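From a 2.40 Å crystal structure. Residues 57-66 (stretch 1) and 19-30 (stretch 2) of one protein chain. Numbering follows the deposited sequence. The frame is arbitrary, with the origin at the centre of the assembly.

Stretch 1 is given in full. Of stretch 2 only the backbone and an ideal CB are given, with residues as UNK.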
ATOM      1  N   ASN A  57     -16.409  -6.660 -11.764  1.00 49.44           N
ATOM      2  CA  ASN A  57     -16.214  -6.053 -13.090  1.00 49.75           C
ATOM      3  C   ASN A  57     -15.014  -5.121 -13.178  1.00 49.25           C
ATOM      4  O   ASN A  57     -14.822  -4.500 -14.212  1.00 50.58           O
ATOM      5  CB  ASN A  57     -17.491  -5.317 -13.561  1.00 50.69           C
ATOM      6  CG  ASN A  57     -18.631  -6.272 -13.892  1.00 52.11           C
ATOM      7  OD1 ASN A  57     -18.428  -7.474 -14.095  1.00 52.39           O
ATOM      8  ND2 ASN A  57     -19.844  -5.736 -13.952  1.00 53.24           N
ATOM      9  N   ARG A  58     -14.201  -5.026 -12.118  1.00 48.79           N
ATOM     10  CA  ARG A  58     -12.934  -4.285 -12.160  1.00 46.89           C
ATOM     11  C   ARG A  58     -11.757  -5.280 -12.273  1.00 43.64           C
ATOM     12  O   ARG A  58     -11.833  -6.400 -11.754  1.00 42.70           O
ATOM     13  CB  ARG A  58     -12.813  -3.408 -10.915  1.00 49.57           C
ATOM     14  CG  ARG A  58     -13.693  -2.163 -10.939  1.00 52.84           C
ATOM     15  CD  ARG A  58     -12.956  -1.029 -11.661  1.00 56.89           C
ATOM     16  NE  ARG A  58     -13.799   0.106 -12.048  1.00 60.26           N
ATOM     17  CZ  ARG A  58     -14.342   0.991 -11.206  1.00 63.90           C
ATOM     18  NH1 ARG A  58     -15.094   1.968 -11.704  1.00 67.62           N
ATOM     19  NH2 ARG A  58     -14.164   0.913  -9.875  1.00 62.74           N
ATOM     20  N   PRO A  59     -10.670  -4.888 -12.964  1.00 40.95           N
ATOM     21  CA  PRO A  59      -9.554  -5.807 -13.170  1.00 39.74           C
ATOM     22  C   PRO A  59      -8.805  -6.080 -11.873  1.00 38.45           C
ATOM     23  O   PRO A  59      -8.823  -5.240 -10.975  1.00 37.29           O
ATOM     24  CB  PRO A  59      -8.670  -5.062 -14.185  1.00 39.79           C
ATOM     25  CG  PRO A  59      -8.938  -3.629 -13.910  1.00 39.84           C
ATOM     26  CD  PRO A  59     -10.392  -3.566 -13.559  1.00 40.64           C
ATOM     27  N   ASP A  60      -8.169  -7.249 -11.789  1.00 37.74           N
ATOM     28  CA  ASP A  60      -7.502  -7.703 -10.564  1.00 37.83           C
ATOM     29  C   ASP A  60      -6.496  -6.689 -10.025  1.00 37.89           C
ATOM     30  O   ASP A  60      -6.376  -6.505  -8.821  1.00 37.64           O
ATOM     31  CB  ASP A  60      -6.788  -9.030 -10.804  1.00 38.04           C
ATOM     32  CG  ASP A  60      -7.749 -10.188 -11.011  1.00 39.05           C
ATOM     33  OD1 ASP A  60      -8.947 -10.087 -10.629  1.00 40.54           O
ATOM     34  OD2 ASP A  60      -7.305 -11.220 -11.550  1.00 39.14           O
ATOM     35  N   SER A  61      -5.786  -6.037 -10.937  1.00 38.06           N
ATOM     36  CA  SER A  61      -4.842  -4.982 -10.603  1.00 38.12           C
ATOM     37  C   SER A  61      -5.469  -3.931  -9.703  1.00 37.71           C
ATOM     38  O   SER A  61      -4.881  -3.553  -8.716  1.00 37.62           O
ATOM     39  CB  SER A  61      -4.290  -4.325 -11.881  1.00 37.95           C
ATOM     40  OG  SER A  61      -5.333  -3.733 -12.651  1.00 38.31           O
ATOM     41  N   LEU A  62      -6.667  -3.479 -10.040  1.00 38.69           N
ATOM     42  CA  LEU A  62      -7.328  -2.407  -9.289  1.00 39.85           C
ATOM     43  C   LEU A  62      -7.876  -2.864  -7.950  1.00 40.62           C
ATOM     44  O   LEU A  62      -7.763  -2.142  -6.949  1.00 41.20           O
ATOM     45  CB  LEU A  62      -8.447  -1.761 -10.109  1.00 40.04           C
ATOM     46  CG  LEU A  62      -7.976  -0.839 -11.239  1.00 40.48           C
ATOM     47  CD1 LEU A  62      -9.189  -0.224 -11.934  1.00 41.01           C
ATOM     48  CD2 LEU A  62      -7.021   0.248 -10.720  1.00 40.55           C
ATOM     49  N   ARG A  63      -8.438  -4.064  -7.940  1.00 41.92           N
ATOM     50  CA  ARG A  63      -8.998  -4.664  -6.733  1.00 42.80           C
ATOM     51  C   ARG A  63      -7.903  -4.891  -5.711  1.00 42.77           C
ATOM     52  O   ARG A  63      -8.056  -4.574  -4.535  1.00 43.19           O
ATOM     53  CB  ARG A  63      -9.703  -5.970  -7.080  1.00 43.80           C
ATOM     54  CG  ARG A  63     -10.900  -5.738  -7.986  1.00 45.22           C
ATOM     55  CD  ARG A  63     -11.525  -7.008  -8.505  1.00 46.96           C
ATOM     56  NE  ARG A  63     -12.157  -7.760  -7.432  1.00 48.58           N
ATOM     57  CZ  ARG A  63     -11.901  -9.029  -7.105  1.00 51.18           C
ATOM     58  NH1 ARG A  63     -11.014  -9.767  -7.777  1.00 52.86           N
ATOM     59  NH2 ARG A  63     -12.559  -9.573  -6.096  1.00 52.80           N
ATOM     60  N   SER A  64      -6.783  -5.406  -6.187  1.00 42.83           N
ATOM     61  CA  SER A  64      -5.620  -5.651  -5.354  1.00 43.47           C
ATOM     62  C   SER A  64      -5.038  -4.352  -4.786  1.00 42.91           C
ATOM     63  O   SER A  64      -4.684  -4.285  -3.597  1.00 43.07           O
ATOM     64  CB  SER A  64      -4.566  -6.417  -6.164  1.00 44.08           C
ATOM     65  OG  SER A  64      -3.603  -7.008  -5.310  1.00 46.15           O
ATOM     66  N   LEU A  65      -4.963  -3.321  -5.625  1.00 41.80           N
ATOM     67  CA  LEU A  65      -4.465  -2.020  -5.186  1.00 41.90           C
ATOM     68  C   LEU A  65      -5.339  -1.424  -4.059  1.00 42.48           C
ATOM     69  O   LEU A  65      -4.832  -0.879  -3.057  1.00 41.63           O
ATOM     70  CB  LEU A  65      -4.379  -1.050  -6.370  1.00 41.16           C
ATOM     71  CG  LEU A  65      -3.985   0.388  -6.002  1.00 41.14           C
ATOM     72  CD1 LEU A  65      -2.636   0.406  -5.322  1.00 41.34           C
ATOM     73  CD2 LEU A  65      -3.998   1.311  -7.203  1.00 41.16           C
ATOM     74  N   ALA A  66      -6.653  -1.533  -4.237  1.00 42.95           N
ATOM     75  CA  ALA A  66      -7.615  -1.044  -3.238  1.00 42.95           C
ATOM     76  C   ALA A  66      -7.401  -1.692  -1.871  1.00 42.57           C
ATOM     77  O   ALA A  66      -7.466  -1.011  -0.838  1.00 43.08           O
ATOM     78  CB  ALA A  66      -9.039  -1.272  -3.723  1.00 42.68           C
ATOM     79  N   UNK A  19     -14.782   9.978 -10.345  1.00 57.85           N
ATOM     80  CA  UNK A  19     -13.623   9.289 -10.893  1.00 56.79           C
ATOM     81  C   UNK A  19     -13.775   7.774 -10.768  1.00 56.95           C
ATOM     82  O   UNK A  19     -13.362   7.031 -11.658  1.00 56.77           O
ATOM     83  CB  UNK A  19     -12.347   9.753 -10.187  1.00 56.79           C
ATOM     84  N   UNK A  20     -14.348   7.320  -9.658  1.00 56.94           N
ATOM     85  CA  UNK A  20     -14.520   5.887  -9.426  1.00 57.28           C
ATOM     86  C   UNK A  20     -15.635   5.259 -10.260  1.00 58.00           C
ATOM     87  O   UNK A  20     -15.631   4.045 -10.470  1.00 56.37           O
ATOM     88  CB  UNK A  20     -14.802   5.641  -7.942  1.00 57.28           C
ATOM     89  N   UNK A  21     -16.612   6.068 -10.669  1.00 59.34           N
ATOM     90  CA  UNK A  21     -17.704   5.606 -11.523  1.00 60.59           C
ATOM     91  C   UNK A  21     -17.249   5.500 -12.985  1.00 61.95           C
ATOM     92  O   UNK A  21     -17.381   4.450 -13.609  1.00 61.13           O
ATOM     93  CB  UNK A  21     -18.902   6.551 -11.408  1.00 60.59           C
ATOM     94  N   UNK A  22     -16.699   6.596 -13.499  1.00 62.30           N
ATOM     95  CA  UNK A  22     -16.444   6.768 -14.917  1.00 63.42           C
ATOM     96  C   UNK A  22     -14.989   6.487 -15.351  1.00 61.97           C
ATOM     97  O   UNK A  22     -14.766   6.079 -16.491  1.00 60.85           O
ATOM     98  CB  UNK A  22     -16.821   8.197 -15.312  1.00 63.42           C
ATOM     99  N   UNK A  23     -14.029   6.683 -14.441  1.00 60.24           N
ATOM    100  CA  UNK A  23     -12.595   6.712 -14.765  1.00 58.60           C
ATOM    101  C   UNK A  23     -11.964   5.461 -15.386  1.00 57.76           C
ATOM    102  O   UNK A  23     -12.419   4.331 -15.162  1.00 58.26           O
ATOM    103  CB  UNK A  23     -11.828   7.024 -13.478  1.00 58.60           C
ATOM    104  N   UNK A  24     -10.920   5.684 -16.189  1.00 55.53           N
ATOM    105  CA  UNK A  24     -10.038   4.619 -16.650  1.00 53.26           C
ATOM    106  C   UNK A  24      -9.154   4.133 -15.482  1.00 51.44           C
ATOM    107  O   UNK A  24      -9.096   4.775 -14.424  1.00 51.43           O
ATOM    108  CB  UNK A  24      -9.177   5.105 -17.818  1.00 53.26           C
ATOM    109  N   UNK A  25      -8.441   3.012 -15.668  1.00 49.42           N
ATOM    110  CA  UNK A  25      -7.654   2.441 -14.575  1.00 48.33           C
ATOM    111  C   UNK A  25      -6.670   3.350 -13.862  1.00 48.52           C
ATOM    112  O   UNK A  25      -6.548   3.245 -12.652  1.00 49.42           O
ATOM    113  CB  UNK A  25      -6.870   1.245 -15.120  1.00 48.33           C
ATOM    114  N   UNK A  26      -5.957   4.209 -14.582  1.00 50.41           N
ATOM    115  CA  UNK A  26      -4.965   5.103 -13.944  1.00 51.28           C
ATOM    116  C   UNK A  26      -5.663   6.166 -13.094  1.00 49.79           C
ATOM    117  O   UNK A  26      -5.160   6.547 -12.056  1.00 49.39           O
ATOM    118  CB  UNK A  26      -4.087   5.775 -15.001  1.00 51.28           C
ATOM    119  N   UNK A  27      -6.824   6.627 -13.544  1.00 49.12           N
ATOM    120  CA  UNK A  27      -7.626   7.559 -12.770  1.00 49.38           C
ATOM    121  C   UNK A  27      -8.082   6.875 -11.485  1.00 48.55           C
ATOM    122  O   UNK A  27      -8.005   7.461 -10.390  1.00 46.94           O
ATOM    123  CB  UNK A  27      -8.824   8.056 -13.581  1.00 49.38           C
ATOM    124  N   UNK A  28      -8.523   5.626 -11.614  1.00 47.48           N
ATOM    125  CA  UNK A  28      -9.064   4.917 -10.454  1.00 48.15           C
ATOM    126  C   UNK A  28      -7.978   4.633  -9.422  1.00 47.29           C
ATOM    127  O   UNK A  28      -8.209   4.791  -8.212  1.00 45.91           O
ATOM    128  CB  UNK A  28      -9.724   3.608 -10.891  1.00 48.15           C
ATOM    129  N   UNK A  29      -6.805   4.231  -9.903  1.00 46.71           N
ATOM    130  CA  UNK A  29      -5.670   3.994  -9.027  1.00 46.07           C
ATOM    131  C   UNK A  29      -5.304   5.272  -8.289  1.00 46.33           C
ATOM    132  O   UNK A  29      -5.019   5.249  -7.091  1.00 45.44           O
ATOM    133  CB  UNK A  29      -4.472   3.471  -9.822  1.00 46.07           C
ATOM    134  N   UNK A  30      -5.325   6.391  -9.008  1.00 46.55           N
ATOM    135  CA  UNK A  30      -4.995   7.668  -8.407  1.00 46.93           C
ATOM    136  C   UNK A  30      -5.965   8.006  -7.301  1.00 45.27           C
ATOM    137  O   UNK A  30      -5.555   8.463  -6.259  1.00 45.15           O
ATOM    138  CB  UNK A  30      -4.988   8.776  -9.462  1.00 46.93           C
TER

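Position 19 lies in the helix that ends at 22, and its ideal CB has nothing of stretch 1 within 5.5 Å. Many side chains would suit it; the deposited residue is V19, whose carbonyl O accepts from the backbone N of position 23 at 2.9 Å.

At position 20 the CA-to-CB bond points sideways, and the ideal CB is 5.1 Å from R58 NH2, so an aliphatic or polar side chain could fit. What meets stretch 1 most directly is the backbone: R58 NH1 donates to the carbonyl O of position 20 at 2.5 Å, very short, with an angle of 153°. This bond is independent of side-chain identity. The residue is L20, with chi1 m and chi2 t.

Positions 21 and 22 point away, which leaves the choice wide. They hold A21, whose O lies 3.9 Å from R58 NH1 near the guanidinium plane, and S22.

Position 23 leaves helical geometry (phi/psi -60/151). An ideal CB would fall 2.4 Å from V19 O, a clash that favours glycine; the residue is G23.

Position 24 precedes a helix, has phi/psi of -72/169 and points away from stretch 1. Asn, Asp, Ser or Thr would suit an N-cap. N24 fills it: its OD1 accepts from the backbone N of position 27 at 3.0 Å and 164°.

Position 25 opens the helix with phi -53°, compatible with proline, and its ideal CB is 4.2 Å from L62 CD1. A compact apolar residue fits. P25 places CB 4.3 Å from L62 CD1, while its carbonyl O is 3.6 Å from L62 CD2.

Positions 26 and 27 find no partner in stretch 1, and 26 points away, so polar or small residues are equally admissible; they are E26 and A27.

Position 28 points toward stretch 1, its ideal CB 4.0 Å from L62 CD1 and 5.3 Å from R58 NH2. An aliphatic side chain could meet both the leucine and the guanidinium. I28 (chi1 m, chi2 t) does: CG2 is 3.9 Å from L62 CD1, and CD1 covers one face of the guanidinium, 3.6 Å from R58 CZ, leaving the edge to the carbonyl of L20.

Position 29 lies where the helices, nearly parallel at 6°, bring its CA within 6.6 Å of L62 CA. The ideal CB is already tight, 3.4 Å from L65 CD2, which argues for a small residue. A29 has its CB 3.5 Å from L65 CD2 and 4.2 Å from L62 CD2.

Position 30 points away and accepts many residues; it is D30.

Stretch 2 (19-30) VLASGNPEAIAD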
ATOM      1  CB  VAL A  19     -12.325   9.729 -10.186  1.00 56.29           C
ATOM      2  CG1 VAL A  19     -11.142   8.863 -10.599  1.00 55.09           C
ATOM      3  CG2 VAL A  19     -12.023  11.196 -10.472  1.00 57.64           C
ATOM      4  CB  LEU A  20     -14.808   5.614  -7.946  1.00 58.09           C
ATOM      5  CG  LEU A  20     -13.686   5.852  -6.939  1.00 57.19           C
ATOM      6  CD1 LEU A  20     -14.214   5.503  -5.559  1.00 56.11           C
ATOM      7  CD2 LEU A  20     -12.457   5.025  -7.267  1.00 56.50           C
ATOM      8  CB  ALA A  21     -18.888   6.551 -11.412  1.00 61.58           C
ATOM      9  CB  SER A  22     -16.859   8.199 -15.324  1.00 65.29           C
ATOM     10  OG  SER A  22     -15.972   9.187 -14.813  1.00 64.42           O
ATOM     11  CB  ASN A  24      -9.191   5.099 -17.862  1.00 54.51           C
ATOM     12  CG  ASN A  24      -8.145   6.159 -17.504  1.00 54.58           C
ATOM     13  OD1 ASN A  24      -7.518   6.140 -16.449  1.00 54.19           O
ATOM     14  ND2 ASN A  24      -7.945   7.084 -18.412  1.00 55.81           N
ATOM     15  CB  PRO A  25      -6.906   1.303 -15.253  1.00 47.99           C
ATOM     16  CG  PRO A  25      -7.843   0.847 -16.301  1.00 48.46           C
ATOM     17  CD  PRO A  25      -8.540   2.074 -16.802  1.00 49.05           C
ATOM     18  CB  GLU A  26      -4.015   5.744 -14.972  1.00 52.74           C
ATOM     19  CG  GLU A  26      -3.110   4.716 -15.632  1.00 54.55           C
ATOM     20  CD  GLU A  26      -2.336   5.220 -16.869  1.00 57.15           C
ATOM     21  OE1 GLU A  26      -2.079   4.374 -17.797  1.00 54.10           O
ATOM     22  OE2 GLU A  26      -1.991   6.440 -16.895  1.00 58.24           O
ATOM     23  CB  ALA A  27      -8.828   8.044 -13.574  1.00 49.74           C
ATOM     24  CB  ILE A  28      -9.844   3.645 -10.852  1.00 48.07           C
ATOM     25  CG1 ILE A  28     -11.158   4.030 -11.525  1.00 48.59           C
ATOM     26  CG2 ILE A  28     -10.186   2.803  -9.635  1.00 48.57           C
ATOM     27  CD1 ILE A  28     -11.608   2.984 -12.513  1.00 49.82           C
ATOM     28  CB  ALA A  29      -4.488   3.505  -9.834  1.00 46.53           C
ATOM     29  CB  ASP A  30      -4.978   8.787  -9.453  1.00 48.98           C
ATOM     30  CG  ASP A  30      -3.803   8.688 -10.396  1.00 49.80           C
ATOM     31  OD1 ASP A  30      -2.909   7.844 -10.170  1.00 49.62           O
ATOM     32  OD2 ASP A  30      -3.793   9.452 -11.381  1.00 52.44           O
TER
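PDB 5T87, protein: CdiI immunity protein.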